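Local coordinates for protein glypican-1 (PDB 4YWT) that bears heparan sulfate chains at the cell surface, through which it binds alpha-4(V) collagen and takes part in Schwann cell myelination, at residues V239-E244 with G277-Q282; N273-C278 with T398-K403. The protein carries 3 engineered substitutions. All blocks are in the same frame, centred on the assembly; numbering follows the deposited sequence.

Contact 1. Residues V239-E244 with G277-Q282; sequences VPLGPE and GCLANQ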
loop_
_atom_site.group_PDB
_atom_site.type_symbol
_atom_site.label_atom_id
_atom_site.label_comp_id
_atom_site.label_asym_id
_atom_site.label_seq_id
_atom_site.Cartn_x
_atom_site.Cartn_y
_atom_site.Cartn_z
ATOM N N VAL A 239 16.317 -2.681 4.722
ATOM C CA VAL A 239 17.474 -2.933 3.866
ATOM C C VAL A 239 18.568 -1.903 4.135
ATOM O O VAL A 239 18.363 -0.704 3.942
ATOM C CB VAL A 239 17.100 -2.904 2.372
ATOM C CG1 VAL A 239 18.342 -3.093 1.514
ATOM C CG2 VAL A 239 16.070 -3.980 2.064
ATOM N N PRO A 240 19.740 -2.374 4.589
ATOM C CA PRO A 240 20.847 -1.500 4.990
ATOM C C PRO A 240 21.573 -0.859 3.812
ATOM O O PRO A 240 21.616 -1.434 2.723
ATOM C CB PRO A 240 21.778 -2.451 5.742
ATOM C CG PRO A 240 21.549 -3.767 5.089
ATOM C CD PRO A 240 20.082 -3.799 4.740
ATOM N N LEU A 241 22.134 0.325 4.039
ATOM C CA LEU A 241 22.964 0.990 3.042
ATOM C C LEU A 241 24.337 0.330 2.979
ATOM O O LEU A 241 24.884 -0.079 4.003
ATOM C CB LEU A 241 23.103 2.479 3.362
ATOM C CG LEU A 241 21.820 3.311 3.319
ATOM C CD1 LEU A 241 21.999 4.611 4.086
ATOM C CD2 LEU A 241 21.413 3.588 1.881
ATOM N N GLY A 242 24.892 0.226 1.776
ATOM C CA GLY A 242 26.179 -0.417 1.587
ATOM C C GLY A 242 27.358 0.486 1.898
ATOM O O GLY A 242 27.189 1.688 2.099
ATOM N N PRO A 243 28.566 -0.096 1.947
ATOM C CA PRO A 243 29.811 0.646 2.181
ATOM C C PRO A 243 30.096 1.632 1.054
ATOM O O PRO A 243 30.516 2.766 1.305
ATOM C CB PRO A 243 30.878 -0.456 2.227
ATOM C CG PRO A 243 30.124 -1.718 2.507
ATOM C CD PRO A 243 28.805 -1.544 1.827
ATOM N N GLU A 244 29.868 1.185 -0.177
ATOM C CA GLU A 244 30.016 2.025 -1.359
ATOM C C GLU A 244 29.132 3.260 -1.244
ATOM O O GLU A 244 29.574 4.388 -1.483
ATOM C CB GLU A 244 29.661 1.234 -2.618
ATOM C CG GLU A 244 30.591 0.064 -2.893
ATOM C CD GLU A 244 32.029 0.500 -3.069
ATOM O OE1 GLU A 244 32.256 1.541 -3.719
ATOM O OE2 GLU A 244 32.933 -0.192 -2.552
ATOM N N GLY A 277 22.488 5.539 -7.072
ATOM C CA GLY A 277 23.448 4.476 -6.839
ATOM C C GLY A 277 23.144 3.735 -5.550
ATOM O O GLY A 277 23.162 2.505 -5.508
ATOM N N CYS A 278 22.850 4.491 -4.497
ATOM C CA CYS A 278 22.591 3.918 -3.180
ATOM C C CYS A 278 21.266 3.165 -3.108
ATOM O O CYS A 278 21.155 2.155 -2.415
ATOM C CB CYS A 278 22.604 5.014 -2.112
ATOM S SG CYS A 278 24.191 5.849 -1.906
ATOM N N LEU A 279 20.263 3.660 -3.824
ATOM C CA LEU A 279 18.907 3.140 -3.685
ATOM C C LEU A 279 18.425 2.407 -4.934
ATOM O O LEU A 279 17.245 2.461 -5.278
ATOM C CB LEU A 279 17.947 4.281 -3.347
ATOM C CG LEU A 279 18.371 5.172 -2.177
ATOM C CD1 LEU A 279 17.341 6.265 -1.934
ATOM C CD2 LEU A 279 18.594 4.345 -0.918
ATOM N N ALA A 280 19.341 1.719 -5.605
ATOM C CA ALA A 280 19.015 0.991 -6.826
ATOM C C ALA A 280 18.119 -0.215 -6.544
ATOM O O ALA A 280 17.109 -0.438 -7.232
ATOM C CB ALA A 280 20.290 0.551 -7.523
ATOM N N ASN A 281 18.497 -0.989 -5.531
ATOM C CA ASN A 281 17.733 -2.168 -5.140
ATOM C C ASN A 281 16.300 -1.812 -4.782
ATOM O O ASN A 281 15.365 -2.476 -5.226
ATOM C CB ASN A 281 18.407 -2.880 -3.966
ATOM C CG ASN A 281 19.573 -3.741 -4.404
ATOM O OD1 ASN A 281 19.386 -4.852 -4.898
ATOM N ND2 ASN A 281 20.785 -3.230 -4.228
ATOM N N GLN A 282 16.133 -0.759 -3.986
ATOM C CA GLN A 282 14.806 -0.265 -3.645
ATOM C C GLN A 282 14.057 0.150 -4.907
ATOM O O GLN A 282 12.846 -0.041 -5.014
ATOM C CB GLN A 282 14.893 0.919 -2.675
ATOM C CG GLN A 282 15.378 0.563 -1.277
ATOM C CD GLN A 282 16.889 0.602 -1.149
ATOM O OE1 GLN A 282 17.611 0.600 -2.146
ATOM N NE2 GLN A 282 17.376 0.644 0.087
#
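Leu241 and Leu279 meet methyl to methyl in the elongated, all-but-strandless helical fold of the glypican core, where the turn leading out of helix 204-236 runs past the break between helices 268-278 and 280-283. The CD2 atoms of Leu241 and Leu279 lie 4.0 Å apart, and the two side chains meet at a slant. Leu279 is the first residue to leave helical geometry after helix 268-278. Leu241 sets its CG anti to the carbonyl carbon (chi1 -64°), which brings CD2 over Cys278 and Leu279. The same CD2 of Leu241 comes within 4.4 Å of Cys278 CB, so one methyl group spans the last helical residue and the first one beyond it. Helix 70-129 receives both leucines: Leu241 touches His81, Leu84 and Glu85, while Leu279 reaches Leu88.

Cys278 adds a covalent tie close by, since its SG is joined to Cys245, one residue beyond Glu244 in helix 243-253. Gly242 is the N-cap of that helix, so the loop passes directly from the leucine contact into the helix that carries the disulfide partner. No hydrogen bond links the two segments, which meet through van der Waals contacts; the disulfide to Cys245 ties in the helix just beyond them.

At the other end, the side chains of Val239 and Gln282 run alongside each other, pointing opposite ways. The bend of Gln282 at chi2 (88°) turns its amide back toward Leu279, with NE2 directed to the Val239 side, and Val239 also packs on Ile452 of helix 450-471. The amide nitrogen NE2 of Gln282 lies 4.1 Å from Val239 CG1.

Contact 2. Residues N273-C278 with T398-K403; sequences NVLKGC and TLCSEK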
loop_
_atom_site.group_PDB
_atom_site.type_symbol
_atom_site.label_atom_id
_atom_site.label_comp_id
_atom_site.label_asym_id
_atom_site.label_seq_id
_atom_site.Cartn_x
_atom_site.Cartn_y
_atom_site.Cartn_z
ATOM N N ASN A 273 22.525 11.227 -8.718
ATOM C CA ASN A 273 23.289 10.069 -9.165
ATOM C C ASN A 273 23.773 9.252 -7.977
ATOM O O ASN A 273 23.725 8.016 -7.998
ATOM C CB ASN A 273 24.469 10.494 -10.037
ATOM C CG ASN A 273 24.135 10.471 -11.513
ATOM O OD1 ASN A 273 22.987 10.247 -11.893
ATOM N ND2 ASN A 273 25.136 10.692 -12.354
ATOM N N VAL A 274 24.218 9.947 -6.933
ATOM C CA VAL A 274 24.650 9.269 -5.715
ATOM C C VAL A 274 23.522 8.433 -5.112
ATOM O O VAL A 274 23.696 7.239 -4.862
ATOM C CB VAL A 274 25.157 10.263 -4.655
ATOM C CG1 VAL A 274 25.420 9.544 -3.340
ATOM C CG2 VAL A 274 26.413 10.966 -5.145
ATOM N N LEU A 275 22.366 9.052 -4.895
ATOM C CA LEU A 275 21.252 8.345 -4.267
ATOM C C LEU A 275 20.671 7.259 -5.169
ATOM O O LEU A 275 20.215 6.226 -4.682
ATOM C CB LEU A 275 20.155 9.325 -3.847
ATOM C CG LEU A 275 20.540 10.279 -2.713
ATOM C CD1 LEU A 275 19.314 10.985 -2.157
ATOM C CD2 LEU A 275 21.280 9.537 -1.610
ATOM N N LYS A 276 20.690 7.486 -6.481
ATOM C CA LYS A 276 20.274 6.454 -7.427
ATOM C C LYS A 276 21.217 5.264 -7.349
ATOM O O LYS A 276 20.802 4.121 -7.536
ATOM C CB LYS A 276 20.225 6.994 -8.858
ATOM C CG LYS A 276 18.917 7.683 -9.213
ATOM C CD LYS A 276 18.916 8.166 -10.652
ATOM C CE LYS A 276 17.600 8.836 -11.004
ATOM N NZ LYS A 276 17.353 8.855 -12.473
ATOM N N GLY A 277 22.488 5.539 -7.072
ATOM C CA GLY A 277 23.448 4.476 -6.839
ATOM C C GLY A 277 23.144 3.735 -5.550
ATOM O O GLY A 277 23.162 2.505 -5.508
ATOM N N CYS A 278 22.850 4.491 -4.497
ATOM C CA CYS A 278 22.591 3.918 -3.180
ATOM C C CYS A 278 21.266 3.165 -3.108
ATOM O O CYS A 278 21.155 2.155 -2.415
ATOM C CB CYS A 278 22.604 5.014 -2.112
ATOM S SG CYS A 278 24.191 5.849 -1.906
ATOM N N THR A 398 13.326 13.406 -4.219
ATOM C CA THR A 398 12.721 14.051 -3.058
ATOM C C THR A 398 13.715 14.192 -1.909
ATOM O O THR A 398 13.752 15.226 -1.241
ATOM C CB THR A 398 11.482 13.280 -2.561
ATOM O OG1 THR A 398 11.882 12.011 -2.030
ATOM C CG2 THR A 398 10.490 13.072 -3.697
ATOM N N LEU A 399 14.518 13.156 -1.679
ATOM C CA LEU A 399 15.516 13.206 -0.615
ATOM C C LEU A 399 16.565 14.279 -0.888
ATOM O O LEU A 399 17.047 14.933 0.035
ATOM C CB LEU A 399 16.191 11.846 -0.436
ATOM C CG LEU A 399 15.405 10.818 0.378
ATOM C CD1 LEU A 399 16.184 9.517 0.505
ATOM C CD2 LEU A 399 15.060 11.380 1.747
ATOM N N CYS A 400 16.912 14.456 -2.159
ATOM C CA CYS A 400 17.855 15.496 -2.552
ATOM C C CYS A 400 17.216 16.876 -2.466
ATOM O O CYS A 400 17.822 17.819 -1.956
ATOM C CB CYS A 400 18.368 15.250 -3.972
ATOM S SG CYS A 400 19.594 13.935 -4.106
ATOM N N SER A 401 15.991 16.983 -2.969
ATOM C CA SER A 401 15.282 18.258 -3.001
ATOM C C SER A 401 15.011 18.804 -1.604
ATOM O O SER A 401 15.082 20.013 -1.379
ATOM C CB SER A 401 13.963 18.114 -3.764
ATOM O OG SER A 401 13.202 19.307 -3.699
ATOM N N GLU A 402 14.709 17.911 -0.669
ATOM C CA GLU A 402 14.302 18.330 0.668
ATOM C C GLU A 402 15.474 18.647 1.596
ATOM O O GLU A 402 15.445 19.645 2.318
ATOM C CB GLU A 402 13.421 17.255 1.309
ATOM C CG GLU A 402 11.995 17.230 0.780
ATOM C CD GLU A 402 11.146 16.156 1.436
ATOM O OE1 GLU A 402 11.718 15.254 2.084
ATOM O OE2 GLU A 402 9.904 16.216 1.304
ATOM N N LYS A 403 16.505 17.808 1.578
ATOM C CA LYS A 403 17.542 17.887 2.602
ATOM C C LYS A 403 18.910 18.333 2.090
ATOM O O LYS A 403 19.376 19.430 2.400
ATOM C CB LYS A 403 17.685 16.528 3.292
ATOM C CG LYS A 403 16.362 15.840 3.588
ATOM C CD LYS A 403 16.331 15.268 4.994
ATOM C CE LYS A 403 15.017 14.551 5.265
ATOM N NZ LYS A 403 13.951 14.956 4.307
#
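Leu275 holds CG anti to its carbonyl carbon (chi1 -67°) and extends onward through chi2, thrusting CD1 from helix 268-278 into the face of helix 391-404. Cys400 has the corresponding first torsion (chi1 -76°), which sets SG beside its own backbone N and on the side facing the leucine. CD1 of Leu275 approaches Cys400 SG to 3.5 Å, and CG of Leu275 stands 4.0 Å from the same sulfur, so the branch lies against it rather than touching with a single methyl. CD1 also rests 3.7 Å from Leu399 CB, at the root of a side chain that crosses Leu275 at about a right angle. One leucine methyl thus bridges two consecutive residues of the opposing helix.

The sulfur belongs to the Cys271-Cys400 disulfide, part of the cysteine-rich region of the glypican fold, and Cys271 lies one helical turn before Leu275. The disulfide and the leucine contact therefore join the same two helices at neighbouring points. Helix 70-129 closes over the junction, with Leu84 against Leu275 and Ala87 against Leu399, and all three touching residues are buried.

Elsewhere on helix 268-278, Asn273 turns away from this interface: its OD1 accepts from Met428 N and its ND2 donates to Glu426 O. From Cys400 the backbone widens into a pi-type turn that runs to Lys403, where the bond from Lys403 N to Leu399 O is weak at 3.3 Å.

The centres of contacts 1 and 2 are 12 Å apart, on the same side of the chain's centre. Both use helix 268-278 and share Gly277 and Cys278. Along the chain come the segment 239-244, then this helix and the short helix after it, and, 120 residues beyond Cys278, the segment 398-403. The contacts touch directly where Leu279 CD1 of contact 1 lies 4.2 Å from Leu399 CD1 of contact 2. Helix 268-278 is also tied by disulfides to helix 243-253 at Cys278 and to helix 391-404 at Cys271, while helix 70-129 packs against both contacts, so that segments far apart in sequence converge on helix 268-278 and helix 70-129.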